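Local coordinates for 2,3-dihydroxybenzoate-AMP ligase (Mycobacterium smegmatis, PDB 5KEI), which belongs to the ANL superfamily of AMP-binding enzymes, pairing a large N-terminal domain with a smaller C-terminal one, at residues Q34-A39 / R407-L412; Q228-N233 / A256-L261. All coordinates share one frame; numbering follows the deposited sequence.

Contact 1: residues Q34-A39 / R407-L412; sequences QAYRAA and RGPYTL
Tyr36 reaches out of the N-terminal helix 30-38 and lays the face of its phenol ring against Pro409. The side chain starts with CB pointing at the loop 407-412; CG is anti to the carbonyl carbon and beside the backbone N (chi1 -60°), which tilts the ring back toward the start of the helix, the side of Arg32. At the base of the ring, Tyr36 CG lies 3.9 Å from Pro409 CB. That CB sits almost squarely above the ring, 3.8 Å from its centroid and 6° off the normal, a clean CH-pi contact. Moving along one side, Tyr36 CD2 comes to 3.6 Å from Pro409 CA, and CE2 is closer still to the same CA at 3.4 Å, with that carbon displaced toward the rim of the ring. The ring is met mainly by N, CA and CB of Pro409.

Pro409 takes the second position of a beta turn closed by Thr411 N to Gly408 O (3.2 Å). The turn follows strand 402-407 of the four-stranded antiparallel sheet in the AMP-binding domain, so the N-terminal helix is packed here against a loop some 370 residues further along the chain.

Tyr36 CZ then finds Pro409 N at 3.7 Å. At the tip, Tyr36 OH lies beside the Gly408 carbonyl carbon, 3.6 Å from Gly408 C, in van der Waals contact; its polar partner is Arg32 NH2, one helical turn back, which ties the hydroxyl to its own helix. Trp42 joins in beside the contact: its ring meets that of Tyr36 with planes about 55° apart, and its NE1 hydrogen-bonds to Pro409 O. Tyr232 of helix 227-240, together with Ser381 and Asp384, also packs on the proline side chain.

Contact 2: residues Q228-N233 / A256-L261; sequences QDYVYN and AHNFPL
Tyr230 and Asn258 extend past each other in opposite directions between helix 227-240 and the short helix 258-262, both in the large AMP-binding domain of the ANL fold. Helix 227-240 follows directly on strand 222-226, an outermost strand of the seven-stranded mixed sheet, and Leu211 of that sheet touches Tyr230, Asn258 and Leu261 alike.

The phenol ring and the Asn258 amide are turned only 26° from each other, so the two flat groups run nearly edge to edge. Tyr230 OH donates to Asn258 OD1 across 2.8 Å. The hydroxyl approaches in the carbonyl plane, on a lone pair, with a C=O...O angle of 142°. OD1 also lies near the ring plane, 3.5 Å from Tyr230 CE1.

Leu261 comes to the other edge of the same ring, its side chain crossing the tyrosine at about a right angle. With CG anti to the backbone N (chi1 -176°), the leucine reaches the phenol through CD2, which sits 3.5 Å from Tyr230 OH and 4.1 Å from CE2. The buried hydroxyl is therefore bounded by an amide oxygen and a methyl group.

Asn258 opens its helix, with His257 as N-cap: Phe259 N lies close to the plane of the His257 imidazole and donates to ND1 at 2.9 Å, in a nearly straight bond.

Helix 227-240 brings the two contacts together, their centres about 15 Å apart. Contact 2 uses Tyr230 on this helix, while other residues of the same helix, Asp229 and Tyr232, touch the loop of contact 1. Pro409 O lies 3.2 Å from Asp229 CB, Tyr410 CA packs against the same CB at 3.5 Å, and Tyr410 CD2 meets Tyr232 CE2 at 3.7 Å. These are packing contacts. Contact 2 is the more central, about 9 Å from the centre of the chain against 19 Å for contact 1. The packing thus runs from the N-terminal helix through loop 407-412 and helix 227-240 to the short helix 258-262.

Contact 1: residues Q34-A39 / R407-L412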
ATOM      1  N   GLN A  34     -10.623 -11.956 -17.799  1.00 34.53           N
ATOM      2  CA  GLN A  34     -11.327 -13.212 -18.079  1.00 35.41           C
ATOM      3  C   GLN A  34     -10.536 -14.431 -17.600  1.00 36.42           C
ATOM      4  O   GLN A  34     -11.102 -15.346 -16.985  1.00 33.46           O
ATOM      5  CB  GLN A  34     -11.629 -13.331 -19.573  1.00 35.49           C
ATOM      6  CG  GLN A  34     -12.439 -14.570 -19.974  1.00 40.01           C
ATOM      7  CD  GLN A  34     -13.652 -14.836 -19.078  1.00 46.50           C
ATOM      8  OE1 GLN A  34     -14.371 -13.914 -18.658  1.00 44.71           O
ATOM      9  NE2 GLN A  34     -13.876 -16.116 -18.775  1.00 39.60           N
ATOM     10  N   ALA A  35      -9.228 -14.420 -17.861  1.00 33.14           N
ATOM     11  CA  ALA A  35      -8.333 -15.495 -17.440  1.00 33.83           C
ATOM     12  C   ALA A  35      -8.358 -15.701 -15.920  1.00 35.24           C
ATOM     13  O   ALA A  35      -8.409 -16.840 -15.423  1.00 35.45           O
ATOM     14  CB  ALA A  35      -6.911 -15.201 -17.909  1.00 29.28           C
ATOM     15  N   TYR A  36      -8.335 -14.596 -15.185  1.00 29.70           N
ATOM     16  CA  TYR A  36      -8.319 -14.651 -13.724  1.00 32.85           C
ATOM     17  C   TYR A  36      -9.661 -15.133 -13.155  1.00 30.71           C
ATOM     18  O   TYR A  36      -9.711 -15.739 -12.085  1.00 32.71           O
ATOM     19  CB  TYR A  36      -7.952 -13.270 -13.149  1.00 31.28           C
ATOM     20  CG  TYR A  36      -6.583 -12.774 -13.589  1.00 30.73           C
ATOM     21  CD1 TYR A  36      -5.583 -13.670 -13.944  1.00 28.60           C
ATOM     22  CD2 TYR A  36      -6.301 -11.418 -13.664  1.00 27.28           C
ATOM     23  CE1 TYR A  36      -4.354 -13.232 -14.343  1.00 30.14           C
ATOM     24  CE2 TYR A  36      -5.080 -10.976 -14.071  1.00 28.38           C
ATOM     25  CZ  TYR A  36      -4.104 -11.883 -14.404  1.00 30.02           C
ATOM     26  OH  TYR A  36      -2.871 -11.442 -14.810  1.00 33.62           O
ATOM     27  N   ARG A  37     -10.740 -14.839 -13.874  1.00 32.05           N
ATOM     28  CA  ARG A  37     -12.071 -15.319 -13.526  1.00 34.23           C
ATOM     29  C   ARG A  37     -12.150 -16.833 -13.798  1.00 31.69           C
ATOM     30  O   ARG A  37     -12.600 -17.608 -12.952  1.00 30.71           O
ATOM     31  CB  ARG A  37     -13.138 -14.539 -14.310  1.00 33.59           C
ATOM     32  CG  ARG A  37     -13.931 -13.551 -13.457  1.00 36.52           C
ATOM     33  CD  ARG A  37     -14.961 -12.708 -14.244  1.00 30.03           C
ATOM     34  NE  ARG A  37     -15.666 -13.467 -15.279  1.00 44.46           N
ATOM     35  CZ  ARG A  37     -16.860 -14.042 -15.152  1.00 38.74           C
ATOM     36  NH1 ARG A  37     -17.548 -13.972 -14.023  1.00 36.75           N
ATOM     37  NH2 ARG A  37     -17.377 -14.695 -16.181  1.00 54.49           N
ATOM     38  N   ALA A  38     -11.659 -17.252 -14.959  1.00 30.83           N
ATOM     39  CA  ALA A  38     -11.621 -18.678 -15.302  1.00 31.70           C
ATOM     40  C   ALA A  38     -10.752 -19.515 -14.348  1.00 38.14           C
ATOM     41  O   ALA A  38     -11.040 -20.698 -14.140  1.00 38.93           O
ATOM     42  CB  ALA A  38     -11.140 -18.861 -16.740  1.00 28.97           C
ATOM     43  N   ALA A  39      -9.714 -18.912 -13.752  1.00 36.43           N
ATOM     44  CA  ALA A  39      -8.794 -19.663 -12.882  1.00 29.03           C
ATOM     45  C   ALA A  39      -9.240 -19.684 -11.422  1.00 27.97           C
ATOM     46  O   ALA A  39      -8.578 -20.281 -10.570  1.00 26.65           O
ATOM     47  CB  ALA A  39      -7.385 -19.093 -12.985  1.00 28.48           C
ATOM     48  N   ARG A 407       3.548  -8.284 -12.745  1.00 35.63           N
ATOM     49  CA  ARG A 407       2.209  -8.185 -13.287  1.00 35.20           C
ATOM     50  C   ARG A 407       1.454  -9.433 -12.839  1.00 36.33           C
ATOM     51  O   ARG A 407       2.026 -10.519 -12.812  1.00 33.40           O
ATOM     52  CB  ARG A 407       2.254  -8.080 -14.804  1.00 35.48           C
ATOM     53  CG  ARG A 407       0.963  -7.669 -15.448  1.00 37.79           C
ATOM     54  CD  ARG A 407       1.125  -7.653 -16.957  1.00 39.29           C
ATOM     55  NE  ARG A 407       1.338  -8.992 -17.508  1.00 38.48           N
ATOM     56  CZ  ARG A 407       1.687  -9.220 -18.771  1.00 41.99           C
ATOM     57  NH1 ARG A 407       1.862  -8.201 -19.600  1.00 43.23           N
ATOM     58  NH2 ARG A 407       1.870 -10.458 -19.211  1.00 40.69           N
ATOM     59  N   GLY A 408       0.186  -9.276 -12.470  1.00 34.22           N
ATOM     60  CA  GLY A 408      -0.618 -10.403 -12.050  1.00 32.22           C
ATOM     61  C   GLY A 408      -2.017 -10.059 -11.580  1.00 33.80           C
ATOM     62  O   GLY A 408      -2.459  -8.909 -11.659  1.00 33.23           O
ATOM     63  N   PRO A 409      -2.721 -11.066 -11.054  1.00 32.59           N
ATOM     64  CA  PRO A 409      -4.158 -10.995 -10.750  1.00 31.13           C
ATOM     65  C   PRO A 409      -4.557  -9.995  -9.654  1.00 30.71           C
ATOM     66  O   PRO A 409      -5.755  -9.807  -9.421  1.00 27.38           O
ATOM     67  CB  PRO A 409      -4.489 -12.433 -10.317  1.00 29.33           C
ATOM     68  CG  PRO A 409      -3.172 -13.012  -9.859  1.00 30.47           C
ATOM     69  CD  PRO A 409      -2.141 -12.385 -10.741  1.00 29.46           C
ATOM     70  N   TYR A 410      -3.592  -9.363  -8.990  1.00 30.85           N
ATOM     71  CA  TYR A 410      -3.934  -8.356  -7.986  1.00 29.91           C
ATOM     72  C   TYR A 410      -2.901  -7.215  -7.962  1.00 31.01           C
ATOM     73  O   TYR A 410      -2.819  -6.475  -6.990  1.00 30.91           O
ATOM     74  CB  TYR A 410      -4.080  -9.003  -6.594  1.00 28.25           C
ATOM     75  CG  TYR A 410      -2.866  -9.805  -6.195  1.00 26.40           C
ATOM     76  CD1 TYR A 410      -1.846  -9.217  -5.472  1.00 26.72           C
ATOM     77  CD2 TYR A 410      -2.726 -11.136  -6.570  1.00 28.52           C
ATOM     78  CE1 TYR A 410      -0.723  -9.915  -5.127  1.00 27.27           C
ATOM     79  CE2 TYR A 410      -1.595 -11.862  -6.218  1.00 31.54           C
ATOM     80  CZ  TYR A 410      -0.594 -11.233  -5.501  1.00 29.21           C
ATOM     81  OH  TYR A 410       0.540 -11.894  -5.136  1.00 23.85           O
ATOM     82  N   THR A 411      -2.138  -7.073  -9.046  1.00 29.80           N
ATOM     83  CA  THR A 411      -1.151  -6.000  -9.187  1.00 28.33           C
ATOM     84  C   THR A 411      -1.698  -4.879 -10.075  1.00 29.14           C
ATOM     85  O   THR A 411      -2.225  -5.135 -11.160  1.00 31.23           O
ATOM     86  CB  THR A 411       0.190  -6.530  -9.767  1.00 30.42           C
ATOM     87  OG1 THR A 411       0.828  -7.374  -8.796  1.00 30.17           O
ATOM     88  CG2 THR A 411       1.136  -5.372 -10.110  1.00 29.45           C
ATOM     89  N   LEU A 412      -1.581  -3.637  -9.614  1.00 24.73           N
ATOM     90  CA  LEU A 412      -2.222  -2.515 -10.292  1.00 25.05           C
ATOM     91  C   LEU A 412      -1.656  -2.268 -11.688  1.00 27.01           C
ATOM     92  O   LEU A 412      -0.523  -2.636 -11.993  1.00 31.58           O
ATOM     93  CB  LEU A 412      -2.101  -1.246  -9.452  1.00 27.81           C
ATOM     94  CG  LEU A 412      -0.884  -0.355  -9.681  1.00 27.44           C
ATOM     95  CD1 LEU A 412      -1.039   0.926  -8.885  1.00 22.13           C
ATOM     96  CD2 LEU A 412       0.399  -1.066  -9.301  1.00 26.77           C
TER

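Contact 2: residues Q228-N233 / A256-L261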
ATOM      1  N   GLN A 228     -12.474  -7.402  -7.118  1.00 24.99           N
ATOM      2  CA  GLN A 228     -12.015  -8.701  -7.587  1.00 26.13           C
ATOM      3  C   GLN A 228     -10.666  -9.067  -6.965  1.00 31.48           C
ATOM      4  O   GLN A 228     -10.489 -10.182  -6.444  1.00 28.94           O
ATOM      5  CB  GLN A 228     -11.906  -8.717  -9.117  1.00 27.64           C
ATOM      6  CG  GLN A 228     -13.242  -8.628  -9.914  1.00 29.41           C
ATOM      7  CD  GLN A 228     -14.005  -9.968  -9.986  1.00 34.39           C
ATOM      8  OE1 GLN A 228     -13.894 -10.799  -9.091  1.00 30.96           O
ATOM      9  NE2 GLN A 228     -14.767 -10.176 -11.070  1.00 28.68           N
ATOM     10  N   ASP A 229      -9.708  -8.134  -7.006  1.00 31.91           N
ATOM     11  CA  ASP A 229      -8.350  -8.541  -6.713  1.00 26.84           C
ATOM     12  C   ASP A 229      -8.088  -8.469  -5.219  1.00 25.48           C
ATOM     13  O   ASP A 229      -7.257  -9.218  -4.705  1.00 30.24           O
ATOM     14  CB  ASP A 229      -7.291  -7.735  -7.481  1.00 28.10           C
ATOM     15  CG  ASP A 229      -7.157  -6.301  -7.019  1.00 30.03           C
ATOM     16  OD1 ASP A 229      -7.863  -5.426  -7.525  1.00 34.58           O
ATOM     17  OD2 ASP A 229      -6.376  -6.065  -6.071  1.00 29.38           O
ATOM     18  N   TYR A 230      -8.835  -7.629  -4.509  1.00 27.31           N
ATOM     19  CA  TYR A 230      -8.598  -7.457  -3.078  1.00 25.37           C
ATOM     20  C   TYR A 230      -9.244  -8.611  -2.292  1.00 26.78           C
ATOM     21  O   TYR A 230      -8.673  -9.094  -1.312  1.00 25.20           O
ATOM     22  CB  TYR A 230      -9.093  -6.070  -2.599  1.00 20.89           C
ATOM     23  CG  TYR A 230      -8.217  -5.583  -1.460  1.00 29.44           C
ATOM     24  CD1 TYR A 230      -6.843  -5.463  -1.692  1.00 28.95           C
ATOM     25  CD2 TYR A 230      -8.708  -5.138  -0.237  1.00 26.48           C
ATOM     26  CE1 TYR A 230      -5.972  -5.015  -0.748  1.00 25.30           C
ATOM     27  CE2 TYR A 230      -7.799  -4.646   0.757  1.00 28.05           C
ATOM     28  CZ  TYR A 230      -6.428  -4.600   0.472  1.00 22.39           C
ATOM     29  OH  TYR A 230      -5.464  -4.156   1.346  1.00 23.40           O
ATOM     30  N   VAL A 231     -10.400  -9.085  -2.748  1.00 26.18           N
ATOM     31  CA  VAL A 231     -11.003 -10.266  -2.134  1.00 24.69           C
ATOM     32  C   VAL A 231     -10.108 -11.473  -2.403  1.00 24.76           C
ATOM     33  O   VAL A 231      -9.800 -12.250  -1.493  1.00 24.42           O
ATOM     34  CB  VAL A 231     -12.413 -10.516  -2.658  1.00 28.48           C
ATOM     35  CG1 VAL A 231     -12.971 -11.868  -2.135  1.00 25.86           C
ATOM     36  CG2 VAL A 231     -13.318  -9.348  -2.261  1.00 25.50           C
ATOM     37  N   TYR A 232      -9.654 -11.607  -3.645  1.00 26.46           N
ATOM     38  CA  TYR A 232      -8.666 -12.642  -3.942  1.00 25.96           C
ATOM     39  C   TYR A 232      -7.373 -12.533  -3.106  1.00 30.15           C
ATOM     40  O   TYR A 232      -6.858 -13.547  -2.638  1.00 29.58           O
ATOM     41  CB  TYR A 232      -8.305 -12.646  -5.439  1.00 27.08           C
ATOM     42  CG  TYR A 232      -7.191 -13.621  -5.818  1.00 29.85           C
ATOM     43  CD1 TYR A 232      -7.271 -14.979  -5.488  1.00 31.88           C
ATOM     44  CD2 TYR A 232      -6.037 -13.178  -6.451  1.00 29.02           C
ATOM     45  CE1 TYR A 232      -6.238 -15.878  -5.812  1.00 27.31           C
ATOM     46  CE2 TYR A 232      -5.008 -14.057  -6.770  1.00 31.37           C
ATOM     47  CZ  TYR A 232      -5.106 -15.406  -6.446  1.00 32.97           C
ATOM     48  OH  TYR A 232      -4.080 -16.275  -6.774  1.00 26.16           O
ATOM     49  N   ASN A 233      -6.895 -11.313  -2.857  1.00 28.63           N
ATOM     50  CA  ASN A 233      -5.602 -11.074  -2.213  1.00 26.15           C
ATOM     51  C   ASN A 233      -5.718 -11.658  -0.754  1.00 24.59           C
ATOM     52  O   ASN A 233      -4.876 -12.399  -0.235  1.00 23.85           O
ATOM     53  CB  ASN A 233      -5.286  -9.571  -2.157  1.00 32.59           C
ATOM     54  CG  ASN A 233      -3.979  -9.300  -1.482  1.00 27.12           C
ATOM     55  OD1 ASN A 233      -3.943  -9.106  -0.305  1.00 36.98           O
ATOM     56  ND2 ASN A 233      -2.925  -9.148  -2.258  1.00 31.76           N
ATOM     57  N   ALA A 256      -4.683   0.177   8.505  1.00 30.00           N
ATOM     58  CA  ALA A 256      -5.020   0.605   7.142  1.00 34.03           C
ATOM     59  C   ALA A 256      -3.960   0.199   6.134  1.00 28.16           C
ATOM     60  O   ALA A 256      -4.173   0.305   4.924  1.00 28.36           O
ATOM     61  CB  ALA A 256      -5.238   2.107   7.082  1.00 30.67           C
ATOM     62  N   HIS A 257      -2.816  -0.253   6.626  1.00 24.71           N
ATOM     63  CA  HIS A 257      -1.764  -0.706   5.730  1.00 27.65           C
ATOM     64  C   HIS A 257      -2.135  -2.055   5.108  1.00 29.14           C
ATOM     65  O   HIS A 257      -2.679  -2.925   5.789  1.00 23.35           O
ATOM     66  CB  HIS A 257      -0.431  -0.821   6.466  1.00 22.03           C
ATOM     67  CG  HIS A 257       0.739  -1.026   5.554  1.00 26.69           C
ATOM     68  ND1 HIS A 257       1.036  -2.246   4.984  1.00 29.38           N
ATOM     69  CD2 HIS A 257       1.676  -0.160   5.096  1.00 26.71           C
ATOM     70  CE1 HIS A 257       2.112  -2.129   4.229  1.00 28.18           C
ATOM     71  NE2 HIS A 257       2.519  -0.871   4.278  1.00 30.92           N
ATOM     72  N   ASN A 258      -1.835  -2.211   3.819  1.00 25.73           N
ATOM     73  CA  ASN A 258      -2.069  -3.450   3.093  1.00 23.17           C
ATOM     74  C   ASN A 258      -1.715  -4.715   3.899  1.00 27.93           C
ATOM     75  O   ASN A 258      -2.473  -5.691   3.913  1.00 22.42           O
ATOM     76  CB  ASN A 258      -1.268  -3.434   1.792  1.00 22.32           C
ATOM     77  CG  ASN A 258      -1.649  -4.565   0.865  1.00 24.72           C
ATOM     78  OD1 ASN A 258      -2.810  -4.971   0.822  1.00 24.34           O
ATOM     79  ND2 ASN A 258      -0.683  -5.071   0.109  1.00 25.09           N
ATOM     80  N   PHE A 259      -0.588  -4.673   4.601  1.00 25.46           N
ATOM     81  CA  PHE A 259      -0.041  -5.876   5.212  1.00 26.11           C
ATOM     82  C   PHE A 259      -0.982  -6.439   6.307  1.00 25.77           C
ATOM     83  O   PHE A 259      -1.392  -7.587   6.194  1.00 28.44           O
ATOM     84  CB  PHE A 259       1.377  -5.586   5.737  1.00 25.40           C
ATOM     85  CG  PHE A 259       2.135  -6.803   6.203  1.00 24.69           C
ATOM     86  CD1 PHE A 259       1.740  -8.083   5.836  1.00 27.05           C
ATOM     87  CD2 PHE A 259       3.248  -6.658   7.023  1.00 29.30           C
ATOM     88  CE1 PHE A 259       2.435  -9.202   6.262  1.00 23.96           C
ATOM     89  CE2 PHE A 259       3.957  -7.782   7.473  1.00 32.96           C
ATOM     90  CZ  PHE A 259       3.545  -9.064   7.078  1.00 25.63           C
ATOM     91  N   PRO A 260      -1.358  -5.641   7.344  1.00 29.68           N
ATOM     92  CA  PRO A 260      -2.341  -6.226   8.282  1.00 24.21           C
ATOM     93  C   PRO A 260      -3.797  -6.086   7.836  1.00 31.21           C
ATOM     94  O   PRO A 260      -4.704  -6.528   8.556  1.00 29.02           O
ATOM     95  CB  PRO A 260      -2.133  -5.423   9.566  1.00 25.01           C
ATOM     96  CG  PRO A 260      -1.688  -4.059   9.064  1.00 27.94           C
ATOM     97  CD  PRO A 260      -0.865  -4.322   7.817  1.00 23.80           C
ATOM     98  N   LEU A 261      -4.035  -5.458   6.689  1.00 23.67           N
ATOM     99  CA  LEU A 261      -5.398  -5.340   6.199  1.00 24.92           C
ATOM    100  C   LEU A 261      -5.832  -6.581   5.388  1.00 27.04           C
ATOM    101  O   LEU A 261      -6.956  -7.051   5.513  1.00 25.30           O
ATOM    102  CB  LEU A 261      -5.536  -4.064   5.361  1.00 25.25           C
ATOM    103  CG  LEU A 261      -6.935  -3.740   4.860  1.00 25.75           C
ATOM    104  CD1 LEU A 261      -7.906  -3.661   6.034  1.00 21.69           C
ATOM    105  CD2 LEU A 261      -6.889  -2.427   4.069  1.00 27.31           C
TER